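Local coordinates for THUMP domain-containing protein (Pyrococcus horikoshii, PDB 1VBK) that probably binds RNA and ATP and, as ThiI enzymes do, may act in tRNA modification or thiamine biosynthesis, at residues S73-M78 with Y162-K167; N2-R7 with V53-P58. All coordinates share one frame; numbering follows the deposited sequence.

Contact 1 (S73-M78 with Y162-K167)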
# COMPACT_ATOMS: atom_id res chain seq x y z
N SER A 73 -24.18 0.42 -15.38
CA SER A 73 -25.64 0.29 -15.42
C SER A 73 -26.10 -1.09 -14.96
O SER A 73 -25.35 -2.07 -15.02
CB SER A 73 -26.20 0.60 -16.81
OG SER A 73 -25.82 -0.36 -17.78
N ILE A 74 -27.35 -1.14 -14.50
CA ILE A 74 -27.95 -2.35 -13.96
C ILE A 74 -29.31 -2.63 -14.62
O ILE A 74 -30.13 -1.73 -14.75
CB ILE A 74 -28.16 -2.18 -12.45
CG1 ILE A 74 -26.84 -1.76 -11.79
CG2 ILE A 74 -28.69 -3.46 -11.83
CD1 ILE A 74 -27.00 -1.26 -10.38
N SER A 75 -29.54 -3.88 -15.01
CA SER A 75 -30.82 -4.25 -15.63
C SER A 75 -31.45 -5.53 -15.11
O SER A 75 -30.95 -6.62 -15.37
CB SER A 75 -30.67 -4.40 -17.15
OG SER A 75 -30.48 -3.16 -17.82
N PRO A 76 -32.56 -5.41 -14.36
CA PRO A 76 -33.22 -6.63 -13.87
C PRO A 76 -33.67 -7.25 -15.19
O PRO A 76 -34.06 -6.51 -16.10
CB PRO A 76 -34.42 -6.08 -13.09
CG PRO A 76 -33.95 -4.74 -12.63
CD PRO A 76 -33.21 -4.20 -13.84
N ALA A 77 -33.62 -8.57 -15.33
CA ALA A 77 -34.02 -9.15 -16.61
C ALA A 77 -34.52 -10.59 -16.52
O ALA A 77 -34.35 -11.25 -15.49
CB ALA A 77 -32.84 -9.09 -17.58
N MET A 78 -35.13 -11.04 -17.60
CA MET A 78 -35.62 -12.41 -17.70
C MET A 78 -34.66 -13.17 -18.60
O MET A 78 -34.37 -12.73 -19.72
CB MET A 78 -37.02 -12.46 -18.33
CG MET A 78 -38.13 -11.92 -17.45
SD MET A 78 -39.73 -12.09 -18.26
CE MET A 78 -40.31 -13.66 -17.58
N TYR A 162 -31.16 -12.46 -22.54
CA TYR A 162 -31.51 -11.70 -21.34
C TYR A 162 -32.34 -10.52 -21.82
O TYR A 162 -31.84 -9.63 -22.49
CB TYR A 162 -30.24 -11.23 -20.65
CG TYR A 162 -29.36 -12.38 -20.22
CD1 TYR A 162 -29.59 -13.05 -19.01
CD2 TYR A 162 -28.32 -12.83 -21.03
CE1 TYR A 162 -28.81 -14.15 -18.64
CE2 TYR A 162 -27.54 -13.94 -20.67
CZ TYR A 162 -27.79 -14.59 -19.47
OH TYR A 162 -27.04 -15.68 -19.11
N ILE A 163 -33.61 -10.52 -21.45
CA ILE A 163 -34.54 -9.48 -21.89
C ILE A 163 -34.94 -8.55 -20.76
O ILE A 163 -35.35 -8.99 -19.69
CB ILE A 163 -35.77 -10.15 -22.51
CG1 ILE A 163 -35.30 -11.09 -23.63
CG2 ILE A 163 -36.74 -9.10 -23.04
CD1 ILE A 163 -36.42 -11.84 -24.32
N TYR A 164 -34.84 -7.24 -21.01
CA TYR A 164 -35.17 -6.26 -19.99
C TYR A 164 -35.87 -5.01 -20.53
O TYR A 164 -35.83 -4.72 -21.73
CB TYR A 164 -33.88 -5.83 -19.28
CG TYR A 164 -32.87 -5.14 -20.19
CD1 TYR A 164 -31.90 -5.87 -20.88
CD2 TYR A 164 -32.90 -3.76 -20.35
CE1 TYR A 164 -30.97 -5.22 -21.72
CE2 TYR A 164 -31.99 -3.11 -21.18
CZ TYR A 164 -31.04 -3.83 -21.86
OH TYR A 164 -30.14 -3.15 -22.66
N THR A 165 -36.50 -4.26 -19.63
CA THR A 165 -37.15 -3.00 -20.00
C THR A 165 -36.59 -1.88 -19.13
O THR A 165 -36.82 -0.70 -19.41
CB THR A 165 -38.68 -3.04 -19.79
OG1 THR A 165 -38.98 -3.44 -18.45
CG2 THR A 165 -39.34 -3.99 -20.77
N GLU A 166 -35.84 -2.24 -18.09
CA GLU A 166 -35.24 -1.26 -17.19
C GLU A 166 -33.71 -1.25 -17.24
O GLU A 166 -33.06 -2.30 -17.26
CB GLU A 166 -35.70 -1.52 -15.75
CG GLU A 166 -35.13 -0.54 -14.72
CD GLU A 166 -35.80 -0.65 -13.35
OE1 GLU A 166 -35.71 -1.72 -12.72
OE2 GLU A 166 -36.41 0.35 -12.91
N LYS A 167 -33.14 -0.05 -17.27
CA LYS A 167 -31.70 0.14 -17.32
C LYS A 167 -31.38 1.25 -16.34
O LYS A 167 -31.50 2.44 -16.67
CB LYS A 167 -31.29 0.54 -18.73
CG LYS A 167 -29.80 0.60 -18.98
CD LYS A 167 -29.55 0.79 -20.47
CE LYS A 167 -28.08 0.82 -20.81
NZ LYS A 167 -27.88 1.01 -22.27
O HOH W 1 -36.22 -4.93 -16.79
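With chi1 at 63°, Y164 holds CG in the crowded position between its backbone N and carbonyl carbon, while S75 keeps OG beside its own N, anti to the carbonyl carbon (chi1 -71°). These settings lay the serine over one face of the tyrosine ring. S75 CB stands 4.1 Å from the centroid of the Y164 ring, close to the ring normal, in a CH-pi contact; S75 OG lies above the same face but nearer the rim, 3.6 Å from Y164 CD2. That hydroxyl donates to E166 O at 2.8 Å, in the carbonyl plane and on a lone pair, and is also hydrogen-bonded to R7. Serine suits the site, being slim enough to press on a ring yet giving the loop carbonyl of E166 a donor. The contact joins strand 71-81, which runs from the ferredoxin-like part into the THUMP part, to strand 160-164 of the THUMP domain. M78 and I163 form an antiparallel hydrogen-bonded pair whose two bonds are nearly straight: M78 N to I163 O and I163 N to M78 O are each 2.9 Å. Their side chains share the sheet face covered by helix 84-102. Segments 73-78 and 162-164 run 121° apart, far from strictly antiparallel, yet S75 still lies beside K167. P76 has no N-H to give, but its carbonyl accepts: water 1 donates to P76 O (2.8 Å) and accepts from T165 N (2.9 Å). Between the M78-I163 pair and the water, small A77 sets its CB 3.8 Å from Y164 CB, and extended E166 crosses P76 obliquely, OE1 against the proline CG.

Contact 2 (N2-R7 with V53-P58); sequences NVVIVR and VKTNSP
This antiparallel pairing belongs to the sheet of the ThiI ferredoxin-like domain, where strand 3-8 meets the end of strand 50-54 and a turn leads into helix 58-65. V4 and V53 are a hydrogen-bonded pair, with V4 N to V53 O at 2.9 Å and the straighter V53 N to V4 O at 3.0 Å. V3 faces K54 as a non-hydrogen-bonded pair, their side chains running side by side while K54 NZ goes on to a salt bridge with E43. N2 and V3 both face A77 on the neighbouring strand, a classic beta bulge. On the other side of strand 3-8, T55 N hydrogen-bonds to N2 O, approaching from 42° above the carbonyl plane. T55 holds OG1 anti to its backbone N, where it accepts from S57 N at 2.9 Å in an ST turn and bonds to P40 O as well. An alanine here would remove OG1 and CG2, and would probably loosen the turn and its tie to P40. Branched, apolar V4 suits the buried face: its CB packs on V53 CB at 4.1 Å, and its CG2 touches T55 CG2 and comes within 3.9 Å of P58 CB, at the first turn of the helix.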
# COMPACT_ATOMS: atom_id res chain seq x y z
N ASN A 2 -35.57 -13.13 -13.54
CA ASN A 2 -34.75 -14.04 -12.76
C ASN A 2 -33.26 -13.71 -12.65
O ASN A 2 -32.51 -14.49 -12.07
CB ASN A 2 -34.93 -15.48 -13.28
CG ASN A 2 -34.80 -15.58 -14.79
OD1 ASN A 2 -34.34 -14.66 -15.45
ND2 ASN A 2 -35.20 -16.73 -15.34
N VAL A 3 -32.83 -12.58 -13.20
CA VAL A 3 -31.43 -12.18 -13.09
C VAL A 3 -31.28 -10.66 -13.08
O VAL A 3 -32.24 -9.92 -13.28
CB VAL A 3 -30.54 -12.70 -14.26
CG1 VAL A 3 -30.73 -14.20 -14.48
CG2 VAL A 3 -30.85 -11.92 -15.53
N VAL A 4 -30.05 -10.22 -12.82
CA VAL A 4 -29.72 -8.81 -12.86
C VAL A 4 -28.45 -8.73 -13.71
O VAL A 4 -27.47 -9.43 -13.44
CB VAL A 4 -29.40 -8.21 -11.47
CG1 VAL A 4 -28.92 -6.78 -11.62
CG2 VAL A 4 -30.65 -8.24 -10.59
N ILE A 5 -28.49 -7.91 -14.76
CA ILE A 5 -27.34 -7.72 -15.63
C ILE A 5 -26.57 -6.53 -15.08
O ILE A 5 -27.13 -5.45 -14.89
CB ILE A 5 -27.75 -7.39 -17.08
CG1 ILE A 5 -28.62 -8.51 -17.66
CG2 ILE A 5 -26.51 -7.19 -17.95
CD1 ILE A 5 -29.25 -8.15 -19.00
N VAL A 6 -25.28 -6.73 -14.82
CA VAL A 6 -24.44 -5.66 -14.30
C VAL A 6 -23.41 -5.33 -15.38
O VAL A 6 -22.64 -6.20 -15.79
CB VAL A 6 -23.73 -6.10 -13.01
CG1 VAL A 6 -22.77 -4.99 -12.54
CG2 VAL A 6 -24.77 -6.40 -11.94
N ARG A 7 -23.42 -4.08 -15.84
CA ARG A 7 -22.49 -3.65 -16.88
C ARG A 7 -21.43 -2.73 -16.30
O ARG A 7 -21.71 -1.93 -15.41
CB ARG A 7 -23.25 -2.92 -18.00
CG ARG A 7 -24.46 -3.70 -18.49
CD ARG A 7 -25.13 -3.05 -19.71
NE ARG A 7 -26.34 -3.78 -20.07
CZ ARG A 7 -27.51 -3.62 -19.46
NH1 ARG A 7 -27.64 -2.74 -18.47
NH2 ARG A 7 -28.55 -4.36 -19.82
N VAL A 53 -26.15 -11.73 -12.06
CA VAL A 53 -26.53 -12.12 -10.72
C VAL A 53 -27.82 -12.91 -10.86
O VAL A 53 -28.85 -12.34 -11.21
CB VAL A 53 -26.82 -10.90 -9.81
CG1 VAL A 53 -27.26 -11.37 -8.43
CG2 VAL A 53 -25.59 -10.03 -9.70
N LYS A 54 -27.77 -14.23 -10.65
CA LYS A 54 -28.99 -15.03 -10.74
C LYS A 54 -29.71 -14.88 -9.40
O LYS A 54 -29.16 -15.25 -8.36
CB LYS A 54 -28.67 -16.50 -10.99
CG LYS A 54 -28.32 -16.85 -12.43
CD LYS A 54 -28.06 -18.36 -12.55
CE LYS A 54 -27.77 -18.77 -13.98
NZ LYS A 54 -27.35 -20.20 -14.05
N THR A 55 -30.92 -14.34 -9.44
CA THR A 55 -31.71 -14.13 -8.23
C THR A 55 -33.20 -13.97 -8.49
O THR A 55 -33.61 -13.44 -9.53
CB THR A 55 -31.24 -12.87 -7.48
OG1 THR A 55 -32.14 -12.60 -6.39
CG2 THR A 55 -31.22 -11.66 -8.42
N ASN A 56 -34.02 -14.42 -7.55
CA ASN A 56 -35.47 -14.30 -7.69
C ASN A 56 -35.96 -12.99 -7.09
O ASN A 56 -37.16 -12.74 -7.02
CB ASN A 56 -36.18 -15.49 -7.04
CG ASN A 56 -35.99 -16.78 -7.82
OD1 ASN A 56 -36.11 -16.80 -9.04
ND2 ASN A 56 -35.70 -17.87 -7.11
N SER A 57 -35.02 -12.15 -6.65
CA SER A 57 -35.33 -10.83 -6.10
C SER A 57 -34.51 -9.82 -6.90
O SER A 57 -33.76 -9.02 -6.33
CB SER A 57 -34.93 -10.75 -4.62
OG SER A 57 -35.61 -11.72 -3.84
N PRO A 58 -34.66 -9.82 -8.24
CA PRO A 58 -33.91 -8.91 -9.12
C PRO A 58 -34.11 -7.42 -8.90
O PRO A 58 -33.16 -6.64 -8.94
CB PRO A 58 -34.34 -9.37 -10.52
CG PRO A 58 -35.76 -9.78 -10.30
CD PRO A 58 -35.69 -10.56 -8.99

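How the contacts relate
From the N terminus, strand 3-8 leads through helix 19-36 and the hairpin of strands 43-47 and 50-54 before contact 2 closes a loop over 45 intervening residues. Helix 58-65 then delivers the chain to strand 71-81, where contact 1 opens; it closes only after 83 more residues, including helices 84-102 and 124-138. The loops follow in series, neither nested nor crossing. In space they meet, because strand 3-8 lies between 50-54 and 71-81: V3 O accepts from A77 N at 2.8 Å, and R7 packs on Y164. One sheet thus ties the ferredoxin-like part to the THUMP part.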